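Local coordinates for sperm-specific class P protein 34 (Caenorhabditis elegans, PDB 1M1S) that is of unknown function but belongs to the major sperm protein family, whose best-known members build the cytoskeleton of crawling nematode sperm, at residues M10-P15 with H29-S35; R38-K44 with V83-V89; V56-V60 with T94-F100. Numbering follows the deposited sequence.

Overall arrangement
The chain is a seven-stranded immunoglobulin-like beta fold, as in other MSP domains. Contact 1 joins the first two strands. Contact 2 pairs strand 38-45 with strand 79-89. Contact 3 sets a proline-containing turn and short helix on the outside of strand 51-60. Contacts 1 and 2 have centres about 11 Å apart and meet in the core, where Ile11 CG2 lies 3.4 Å from Leu39 CD1. Contacts 2 and 3 are closer, with centres about 7 Å apart. Strands 38-45 and 51-60 are sheet neighbours, and Phe41 N is 2.7 Å from Gly58 O. Contacts 1 and 3 are about 16 Å apart between centres and touch through Ser33 and Val60.

Contact 1: residues M10-P15 with H29-S35; sequences MINVDP and HNITSES
Strands 11-14 and 29-33 form an antiparallel beta hairpin; their axes approach to 4.5 Å, with N-to-C directions 164° apart. Met10 O, of a selenomethionine, accepts from Glu34 N (3.1 Å), and Met10 CG lies 3.5 Å from Ser35 CB. Ile11 faces Ser33 in a non-hydrogen-bonded pair; Ile11 CD1 is 4.0 Å from Ile31 CG2. Asn12 and Thr32 form a hydrogen-bonded pair: Asn12 N to Thr32 O is 3.2 Å, Thr32 N to Asn12 O 3.0 Å. Val13 pairs with Ile31 without such bonds; Val13 CG1 is 3.8 Å from His29 CB. Asp14 N to Asn30 O (3.0 Å) and Asn30 N to Asp14 O (2.9 Å) make the next bonded pair. A cis peptide precedes Pro15. Pro15 O accepts from His29 ND1 (3.1 Å); His29 NE2 is hydrogen-bonded to Ser27 OG. The Asn12, Asp14, Asn30 and Thr32 side chains share the outer face. Ile11, Val13 and Ile31 point inward, against strands 38-45, 79-89 and 107-115, while strand 65-72 continues the sheet.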
loop_
_atom_site.group_PDB
_atom_site.type_symbol
_atom_site.label_atom_id
_atom_site.label_comp_id
_atom_site.label_asym_id
_atom_site.label_seq_id
_atom_site.Cartn_x
_atom_site.Cartn_y
_atom_site.Cartn_z
HETATM N N MSE A 10 3.457 9.176 8.801
HETATM C CA MSE A 10 2.860 10.199 7.955
HETATM C C MSE A 10 1.791 9.523 7.106
HETATM O O MSE A 10 1.163 10.169 6.254
HETATM C CB MSE A 10 3.903 10.856 7.058
HETATM C CG MSE A 10 3.634 12.287 6.763
HETATM SE SE MSE A 10 4.795 13.404 7.535
HETATM C CE MSE A 10 4.120 13.529 9.226
ATOM N N ILE A 11 1.719 8.194 7.233
ATOM C CA ILE A 11 0.704 7.384 6.572
ATOM C C ILE A 11 0.343 6.194 7.455
ATOM O O ILE A 11 1.194 5.632 8.150
ATOM C CB ILE A 11 1.092 6.894 5.154
ATOM C CG1 ILE A 11 1.776 5.530 5.190
ATOM C CG2 ILE A 11 1.937 7.921 4.445
ATOM C CD1 ILE A 11 1.845 4.887 3.833
ATOM N N ASN A 12 -0.951 5.899 7.499
ATOM C CA ASN A 12 -1.500 4.788 8.263
ATOM C C ASN A 12 -2.401 3.970 7.341
ATOM O O ASN A 12 -3.035 4.513 6.428
ATOM C CB ASN A 12 -2.291 5.294 9.470
ATOM C CG ASN A 12 -1.404 5.857 10.564
ATOM O OD1 ASN A 12 -0.440 5.214 11.005
ATOM N ND2 ASN A 12 -1.742 7.055 11.031
ATOM N N VAL A 13 -2.394 2.653 7.539
ATOM C CA VAL A 13 -3.207 1.766 6.723
ATOM C C VAL A 13 -4.264 1.112 7.596
ATOM O O VAL A 13 -3.968 0.552 8.656
ATOM C CB VAL A 13 -2.355 0.689 6.000
ATOM C CG1 VAL A 13 -3.124 0.098 4.824
ATOM C CG2 VAL A 13 -1.073 1.287 5.496
ATOM N N ASP A 14 -5.507 1.167 7.122
ATOM C CA ASP A 14 -6.621 0.624 7.830
ATOM C C ASP A 14 -7.288 -0.490 7.052
ATOM O O ASP A 14 -7.834 -0.267 5.981
ATOM C CB ASP A 14 -7.567 1.782 8.116
ATOM C CG ASP A 14 -6.877 2.835 8.971
ATOM O OD1 ASP A 14 -5.871 2.490 9.632
ATOM O OD2 ASP A 14 -7.326 4.000 8.974
ATOM N N PRO A 15 -7.225 -1.742 7.550
ATOM C CA PRO A 15 -6.582 -2.231 8.774
ATOM C C PRO A 15 -5.096 -2.361 8.495
ATOM O O PRO A 15 -4.651 -2.171 7.372
ATOM C CB PRO A 15 -7.250 -3.601 8.935
ATOM C CG PRO A 15 -8.601 -3.392 8.356
ATOM C CD PRO A 15 -8.228 -2.689 7.089
ATOM N N HIS A 29 -8.424 -1.404 1.997
ATOM C CA HIS A 29 -7.650 -0.656 2.980
ATOM C C HIS A 29 -7.668 0.843 2.723
ATOM O O HIS A 29 -7.753 1.294 1.591
ATOM C CB HIS A 29 -6.217 -1.189 3.075
ATOM C CG HIS A 29 -6.136 -2.652 3.384
ATOM N ND1 HIS A 29 -5.725 -3.143 4.605
ATOM C CD2 HIS A 29 -6.441 -3.737 2.631
ATOM C CE1 HIS A 29 -5.788 -4.462 4.594
ATOM N NE2 HIS A 29 -6.220 -4.844 3.406
ATOM N N ASN A 30 -7.604 1.606 3.796
ATOM C CA ASN A 30 -7.624 3.049 3.719
ATOM C C ASN A 30 -6.219 3.572 4.005
ATOM O O ASN A 30 -5.698 3.358 5.092
ATOM C CB ASN A 30 -8.610 3.565 4.782
ATOM C CG ASN A 30 -8.828 5.075 4.733
ATOM O OD1 ASN A 30 -8.215 5.783 3.920
ATOM N ND2 ASN A 30 -9.709 5.578 5.614
ATOM N N ILE A 31 -5.571 4.204 3.034
ATOM C CA ILE A 31 -4.247 4.771 3.296
ATOM C C ILE A 31 -4.518 6.247 3.572
ATOM O O ILE A 31 -4.982 6.959 2.688
ATOM C CB ILE A 31 -3.288 4.608 2.096
ATOM C CG1 ILE A 31 -3.134 3.132 1.769
ATOM C CG2 ILE A 31 -1.919 5.205 2.406
ATOM C CD1 ILE A 31 -2.307 2.859 0.542
ATOM N N THR A 32 -4.329 6.679 4.815
ATOM C CA THR A 32 -4.580 8.076 5.162
ATOM C C THR A 32 -3.338 8.888 5.439
ATOM O O THR A 32 -2.398 8.403 6.060
ATOM C CB THR A 32 -5.577 8.220 6.321
ATOM O OG1 THR A 32 -5.286 7.267 7.343
ATOM C CG2 THR A 32 -6.958 7.981 5.822
ATOM N N SER A 33 -3.339 10.120 4.938
ATOM C CA SER A 33 -2.204 11.021 5.088
ATOM C C SER A 33 -2.214 11.846 6.373
ATOM O O SER A 33 -3.260 12.104 6.955
ATOM C CB SER A 33 -2.139 11.957 3.885
ATOM O OG SER A 33 -1.003 12.800 3.949
ATOM N N GLU A 34 -1.034 12.264 6.812
ATOM C CA GLU A 34 -0.926 13.084 8.004
ATOM C C GLU A 34 -0.041 14.280 7.727
ATOM O O GLU A 34 0.152 15.115 8.605
ATOM C CB GLU A 34 -0.346 12.298 9.168
ATOM C CG GLU A 34 -1.264 11.281 9.793
ATOM C CD GLU A 34 -2.409 11.890 10.584
ATOM O OE1 GLU A 34 -2.516 13.133 10.682
ATOM O OE2 GLU A 34 -3.215 11.116 11.130
ATOM N N SER A 35 0.488 14.368 6.505
ATOM C CA SER A 35 1.352 15.484 6.129
ATOM C C SER A 35 0.492 16.577 5.539
ATOM O O SER A 35 -0.663 16.350 5.152
ATOM C CB SER A 35 2.396 15.064 5.091
ATOM O OG SER A 35 3.348 16.096 4.864
#

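Contact 2: residues R38-K44 with V83-V89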
loop_
_atom_site.group_PDB
_atom_site.type_symbol
_atom_site.label_atom_id
_atom_site.label_comp_id
_atom_site.label_asym_id
_atom_site.label_seq_id
_atom_site.Cartn_x
_atom_site.Cartn_y
_atom_site.Cartn_z
ATOM N N ARG A 38 1.584 16.684 -0.182
ATOM C CA ARG A 38 1.038 15.548 -0.901
ATOM C C ARG A 38 2.044 14.402 -0.870
ATOM O O ARG A 38 3.254 14.614 -0.735
ATOM C CB ARG A 38 0.701 15.955 -2.336
ATOM C CG ARG A 38 -0.320 15.056 -3.047
ATOM C CD ARG A 38 -1.192 15.902 -4.011
ATOM N NE ARG A 38 -1.300 15.376 -5.380
ATOM C CZ ARG A 38 -0.374 15.510 -6.328
ATOM N NH1 ARG A 38 0.763 16.149 -6.085
ATOM N NH2 ARG A 38 -0.604 15.022 -7.529
ATOM N N LEU A 39 1.516 13.183 -0.937
ATOM C CA LEU A 39 2.328 11.973 -0.910
ATOM C C LEU A 39 2.126 11.072 -2.136
ATOM O O LEU A 39 1.070 11.081 -2.791
ATOM C CB LEU A 39 2.045 11.162 0.365
ATOM C CG LEU A 39 2.214 11.783 1.750
ATOM C CD1 LEU A 39 1.622 10.841 2.774
ATOM C CD2 LEU A 39 3.673 12.078 2.048
ATOM N N ALA A 40 3.170 10.306 -2.434
ATOM C CA ALA A 40 3.171 9.362 -3.529
ATOM C C ALA A 40 3.426 8.047 -2.835
ATOM O O ALA A 40 4.184 8.002 -1.885
ATOM C CB ALA A 40 4.299 9.678 -4.493
ATOM N N PHE A 41 2.745 6.991 -3.229
ATOM C CA PHE A 41 3.017 5.730 -2.579
ATOM C C PHE A 41 3.332 4.627 -3.576
ATOM O O PHE A 41 2.805 4.621 -4.695
ATOM C CB PHE A 41 1.913 5.350 -1.571
ATOM C CG PHE A 41 0.591 4.959 -2.188
ATOM C CD1 PHE A 41 0.347 3.641 -2.573
ATOM C CD2 PHE A 41 -0.432 5.888 -2.322
ATOM C CE1 PHE A 41 -0.905 3.247 -3.076
ATOM C CE2 PHE A 41 -1.697 5.507 -2.826
ATOM C CZ PHE A 41 -1.930 4.181 -3.206
ATOM N N LYS A 42 4.216 3.723 -3.155
ATOM C CA LYS A 42 4.649 2.577 -3.941
ATOM C C LYS A 42 4.298 1.326 -3.159
ATOM O O LYS A 42 4.627 1.240 -1.985
ATOM C CB LYS A 42 6.158 2.621 -4.125
ATOM C CG LYS A 42 6.716 1.398 -4.824
ATOM C CD LYS A 42 8.182 1.540 -5.067
ATOM C CE LYS A 42 8.704 0.309 -5.741
ATOM N NZ LYS A 42 10.156 0.398 -6.072
ATOM N N VAL A 43 3.693 0.338 -3.815
ATOM C CA VAL A 43 3.302 -0.917 -3.154
ATOM C C VAL A 43 4.108 -2.156 -3.609
ATOM O O VAL A 43 3.964 -2.626 -4.737
ATOM C CB VAL A 43 1.777 -1.146 -3.318
ATOM C CG1 VAL A 43 1.305 -2.328 -2.510
ATOM C CG2 VAL A 43 1.046 0.086 -2.897
ATOM N N LYS A 44 4.958 -2.658 -2.709
ATOM C CA LYS A 44 5.814 -3.821 -2.948
ATOM C C LYS A 44 5.110 -5.021 -2.374
ATOM O O LYS A 44 4.776 -5.049 -1.196
ATOM C CB LYS A 44 7.179 -3.613 -2.290
ATOM C CG LYS A 44 7.830 -2.324 -2.736
ATOM C CD LYS A 44 8.966 -1.916 -1.840
ATOM C CE LYS A 44 10.297 -2.428 -2.355
ATOM N NZ LYS A 44 11.409 -1.556 -1.883
ATOM N N VAL A 83 4.672 -3.919 1.312
ATOM C CA VAL A 83 5.400 -2.805 1.896
ATOM C C VAL A 83 5.035 -1.552 1.141
ATOM O O VAL A 83 5.296 -1.454 -0.056
ATOM C CB VAL A 83 6.941 -3.007 1.846
ATOM C CG1 VAL A 83 7.641 -1.877 2.577
ATOM C CG2 VAL A 83 7.320 -4.291 2.517
ATOM N N ILE A 84 4.418 -0.601 1.832
ATOM C CA ILE A 84 4.040 0.647 1.188
ATOM C C ILE A 84 5.108 1.669 1.497
ATOM O O ILE A 84 5.412 1.913 2.661
ATOM C CB ILE A 84 2.671 1.172 1.676
ATOM C CG1 ILE A 84 1.608 0.112 1.477
ATOM C CG2 ILE A 84 2.251 2.411 0.877
ATOM C CD1 ILE A 84 0.447 0.358 2.317
ATOM N N GLN A 85 5.750 2.172 0.448
ATOM C CA GLN A 85 6.773 3.210 0.597
ATOM C C GLN A 85 6.086 4.509 0.222
ATOM O O GLN A 85 5.159 4.489 -0.592
ATOM C CB GLN A 85 7.945 2.984 -0.360
ATOM C CG GLN A 85 8.713 1.675 -0.160
ATOM C CD GLN A 85 10.060 1.673 -0.870
ATOM O OE1 GLN A 85 10.212 2.282 -1.931
ATOM N NE2 GLN A 85 11.056 1.010 -0.268
ATOM N N TYR A 86 6.486 5.621 0.837
ATOM C CA TYR A 86 5.893 6.925 0.500
ATOM C C TYR A 86 6.931 8.003 0.312
ATOM O O TYR A 86 8.102 7.804 0.606
ATOM C CB TYR A 86 4.832 7.392 1.513
ATOM C CG TYR A 86 5.294 7.446 2.939
ATOM C CD1 TYR A 86 5.900 8.599 3.479
ATOM C CD2 TYR A 86 5.144 6.330 3.757
ATOM C CE1 TYR A 86 6.352 8.612 4.812
ATOM C CE2 TYR A 86 5.574 6.337 5.066
ATOM C CZ TYR A 86 6.180 7.464 5.585
ATOM O OH TYR A 86 6.658 7.382 6.860
ATOM N N ALA A 87 6.494 9.160 -0.148
ATOM C CA ALA A 87 7.412 10.254 -0.367
ATOM C C ALA A 87 6.570 11.492 -0.451
ATOM O O ALA A 87 5.434 11.402 -0.870
ATOM C CB ALA A 87 8.124 10.046 -1.683
ATOM N N GLU A 88 7.115 12.641 -0.066
ATOM C CA GLU A 88 6.389 13.906 -0.152
ATOM C C GLU A 88 6.535 14.439 -1.550
ATOM O O GLU A 88 7.596 14.304 -2.151
ATOM C CB GLU A 88 6.964 14.895 0.819
ATOM C CG GLU A 88 6.523 14.618 2.204
ATOM C CD GLU A 88 7.540 15.071 3.215
ATOM O OE1 GLU A 88 8.263 16.051 2.921
ATOM O OE2 GLU A 88 7.632 14.431 4.292
ATOM N N VAL A 89 5.473 15.016 -2.092
ATOM C CA VAL A 89 5.537 15.531 -3.449
ATOM C C VAL A 89 4.854 16.893 -3.629
ATOM O O VAL A 89 3.827 17.179 -2.978
ATOM C CB VAL A 89 4.918 14.509 -4.468
ATOM C CG1 VAL A 89 5.725 13.218 -4.498
ATOM C CG2 VAL A 89 3.468 14.219 -4.142
#
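Leu39, Phe41, Val43, Ile84 and Tyr86 share the inward face of this antiparallel pair. Phe41 CB packs on Ile84 CG2 at 3.8 Å. Leu39 CD2 is 4.4 Å from Tyr86 CD1. Ile11 from the first strand covers Leu39, Ile84 and Tyr86. On the other face Ala40 CB meets Val89 CG1 at 3.8 Å, under Pro99.

The backbones hold the register. Lys42 N to Gln85 O and Gln85 N to Lys42 O are both 2.8 Å. Lys44 N to Val83 O is 2.9 Å, and Val83 N to Lys44 O 2.8 Å. Ala40 N to Ala87 O is 3.0 Å, but the return bond, Ala87 N to Ala40 O at 3.1 Å, is weak. CA-H...O contacts accompany these bonds at the non-hydrogen-bonded positions, such as Tyr86 CA to Ala40 O at 3.1 Å. Two strands distant in sequence thus pair within the immunoglobulin-like sheet of the MSP domain, with 51-60 beyond 38-45 and 107-115 beyond 79-89.

Further out, the extended Lys42 side chain runs beside Gln85 and also touches Tyr57 and Phe100. Val89 N gives a short 2.6 Å bond to Arg38 O. The Arg38 guanidinium forms a cation-pi contact with Phe59 and bonds Glu93 O. One face is therefore apolar up to exposed Glu88 and lines the core. The other is mixed: Ala40, Ala87 and Val89 form a small patch under Pro99, with charged or polar side chains around it.

Contact 3: residues V56-V60 with T94-F100; sequences VYGFV and TDPMAPF
Tyr57 (phi/psi -115/163°) and Phe59 (-102/156°) put their side chains on the same side of strand 57-60, flanking Gly58. Gly58, at 167/162°, has a backbone shape that itself calls for glycine. Segment 94-100 turns at Pro96 (-74/-14°) and Met97 (-86/-20°) into a short, weakly bonded helix from about 98. Gly58 CA and Pro96 CA are 5.3 Å apart.

The apolar contacts centre on Pro96, which wedges between Tyr57 and Phe59, both in the m rotamer. Pro96 CB lies 3.7 Å from Tyr57 CB and over a face of the Phe59 ring. Pro96 CG is 3.6 Å from Phe59 CE1. Pro96 CB also comes within 3.5 Å of the backbone Gly58 N.

Among the aromatic contacts, CG of selenomethionine Met97 sits 3.5 Å from the centroid of the Tyr57 ring, a CH-pi contact. Met97 SE is 4.5 Å from the Tyr57 centroid, a Met-aromatic contact. Tyr57 CE2 meets Phe100 CD1 at 3.6 Å; these rings are oblique, with planes at 52°. Thr94 O lies at the edge of the Phe59 ring, 3.1 Å from Phe59 CE1.

Within the turn, Asp95 OD1 accepts a weak capping bond from Met97 N (3.3 Å).

The connection from strand 79-89 to strand 107-115 thus folds back on the outer surface of strand 51-60, without hydrogen bonds between the segments. Strand 38-45 flanks strand 51-60, with backbone hydrogen bonding between Phe41 and Gly58. Pro99 and Phe100 rest on Ala40.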
loop_
_atom_site.group_PDB
_atom_site.type_symbol
_atom_site.label_atom_id
_atom_site.label_comp_id
_atom_site.label_asym_id
_atom_site.label_seq_id
_atom_site.Cartn_x
_atom_site.Cartn_y
_atom_site.Cartn_z
ATOM N N VAL A 56 -0.652 0.146 -7.639
ATOM C CA VAL A 56 0.709 -0.173 -7.225
ATOM C C VAL A 56 1.322 1.143 -6.780
ATOM O O VAL A 56 1.981 1.224 -5.743
ATOM C CB VAL A 56 1.541 -0.777 -8.352
ATOM C CG1 VAL A 56 2.947 -1.061 -7.857
ATOM C CG2 VAL A 56 0.895 -2.041 -8.837
ATOM N N TYR A 57 1.065 2.172 -7.580
ATOM C CA TYR A 57 1.515 3.532 -7.314
ATOM C C TYR A 57 0.303 4.419 -7.087
ATOM O O TYR A 57 -0.819 4.029 -7.402
ATOM C CB TYR A 57 2.321 4.054 -8.492
ATOM C CG TYR A 57 3.704 3.448 -8.553
ATOM C CD1 TYR A 57 3.934 2.245 -9.219
ATOM C CD2 TYR A 57 4.788 4.056 -7.900
ATOM C CE1 TYR A 57 5.193 1.664 -9.227
ATOM C CE2 TYR A 57 6.054 3.472 -7.906
ATOM C CZ TYR A 57 6.243 2.277 -8.573
ATOM O OH TYR A 57 7.471 1.668 -8.576
ATOM N N GLY A 58 0.500 5.593 -6.499
ATOM C CA GLY A 58 -0.641 6.478 -6.288
ATOM C C GLY A 58 -0.422 7.654 -5.360
ATOM O O GLY A 58 0.508 7.643 -4.550
ATOM N N PHE A 59 -1.304 8.649 -5.448
ATOM C CA PHE A 59 -1.196 9.822 -4.601
ATOM C C PHE A 59 -2.169 9.795 -3.467
ATOM O O PHE A 59 -3.110 9.014 -3.489
ATOM C CB PHE A 59 -1.434 11.077 -5.408
ATOM C CG PHE A 59 -0.344 11.365 -6.350
ATOM C CD1 PHE A 59 -0.573 11.371 -7.706
ATOM C CD2 PHE A 59 0.931 11.622 -5.882
ATOM C CE1 PHE A 59 0.452 11.607 -8.594
ATOM C CE2 PHE A 59 1.976 11.860 -6.762
ATOM C CZ PHE A 59 1.729 11.863 -8.128
ATOM N N VAL A 60 -1.840 10.524 -2.407
ATOM C CA VAL A 60 -2.739 10.671 -1.265
ATOM C C VAL A 60 -2.631 12.136 -0.947
ATOM O O VAL A 60 -1.621 12.598 -0.402
ATOM C CB VAL A 60 -2.358 9.879 0.013
ATOM C CG1 VAL A 60 -3.490 10.003 1.040
ATOM C CG2 VAL A 60 -2.078 8.414 -0.298
ATOM N N THR A 94 3.256 15.015 -11.421
ATOM C CA THR A 94 2.376 14.239 -12.269
ATOM C C THR A 94 2.347 12.768 -11.939
ATOM O O THR A 94 1.320 12.258 -11.508
ATOM C CB THR A 94 2.770 14.376 -13.767
ATOM O OG1 THR A 94 2.512 15.715 -14.205
ATOM C CG2 THR A 94 1.964 13.394 -14.646
ATOM N N ASP A 95 3.516 12.138 -12.125
ATOM C CA ASP A 95 3.785 10.700 -11.958
ATOM C C ASP A 95 4.047 10.245 -10.512
ATOM O O ASP A 95 4.894 10.807 -9.815
ATOM C CB ASP A 95 4.967 10.316 -12.888
ATOM C CG ASP A 95 5.215 8.803 -12.984
ATOM O OD1 ASP A 95 4.250 7.997 -12.928
ATOM O OD2 ASP A 95 6.404 8.424 -13.128
ATOM N N PRO A 96 3.321 9.206 -10.056
ATOM C CA PRO A 96 3.511 8.714 -8.702
ATOM C C PRO A 96 4.813 7.948 -8.663
ATOM O O PRO A 96 5.314 7.656 -7.587
ATOM C CB PRO A 96 2.315 7.781 -8.516
ATOM C CG PRO A 96 1.340 8.215 -9.571
ATOM C CD PRO A 96 2.234 8.458 -10.703
HETATM N N MSE A 97 5.349 7.616 -9.839
HETATM C CA MSE A 97 6.606 6.876 -9.922
HETATM C C MSE A 97 7.857 7.738 -9.881
HETATM O O MSE A 97 8.930 7.210 -9.603
HETATM C CB MSE A 97 6.676 5.989 -11.170
HETATM C CG MSE A 97 5.539 5.024 -11.313
HETATM SE SE MSE A 97 5.778 3.803 -12.837
HETATM C CE MSE A 97 3.961 4.120 -13.621
ATOM N N ALA A 98 7.731 9.032 -10.191
ATOM C CA ALA A 98 8.877 9.947 -10.211
ATOM C C ALA A 98 9.735 9.966 -8.940
ATOM O O ALA A 98 10.950 9.745 -9.024
ATOM C CB ALA A 98 8.454 11.342 -10.609
ATOM N N PRO A 99 9.119 10.151 -7.743
ATOM C CA PRO A 99 9.981 10.156 -6.552
ATOM C C PRO A 99 10.520 8.766 -6.147
ATOM O O PRO A 99 11.329 8.669 -5.240
ATOM C CB PRO A 99 9.078 10.773 -5.474
ATOM C CG PRO A 99 7.755 10.298 -5.861
ATOM C CD PRO A 99 7.732 10.491 -7.367
ATOM N N PHE A 100 10.081 7.704 -6.824
ATOM C CA PHE A 100 10.554 6.346 -6.509
ATOM C C PHE A 100 11.640 5.886 -7.474
ATOM O O PHE A 100 12.585 5.215 -7.068
ATOM C CB PHE A 100 9.388 5.352 -6.432
ATOM C CG PHE A 100 8.392 5.688 -5.359
ATOM C CD1 PHE A 100 7.110 6.122 -5.699
ATOM C CD2 PHE A 100 8.765 5.659 -4.014
ATOM C CE1 PHE A 100 6.199 6.540 -4.727
ATOM C CE2 PHE A 100 7.869 6.074 -3.020
ATOM C CZ PHE A 100 6.576 6.520 -3.383
#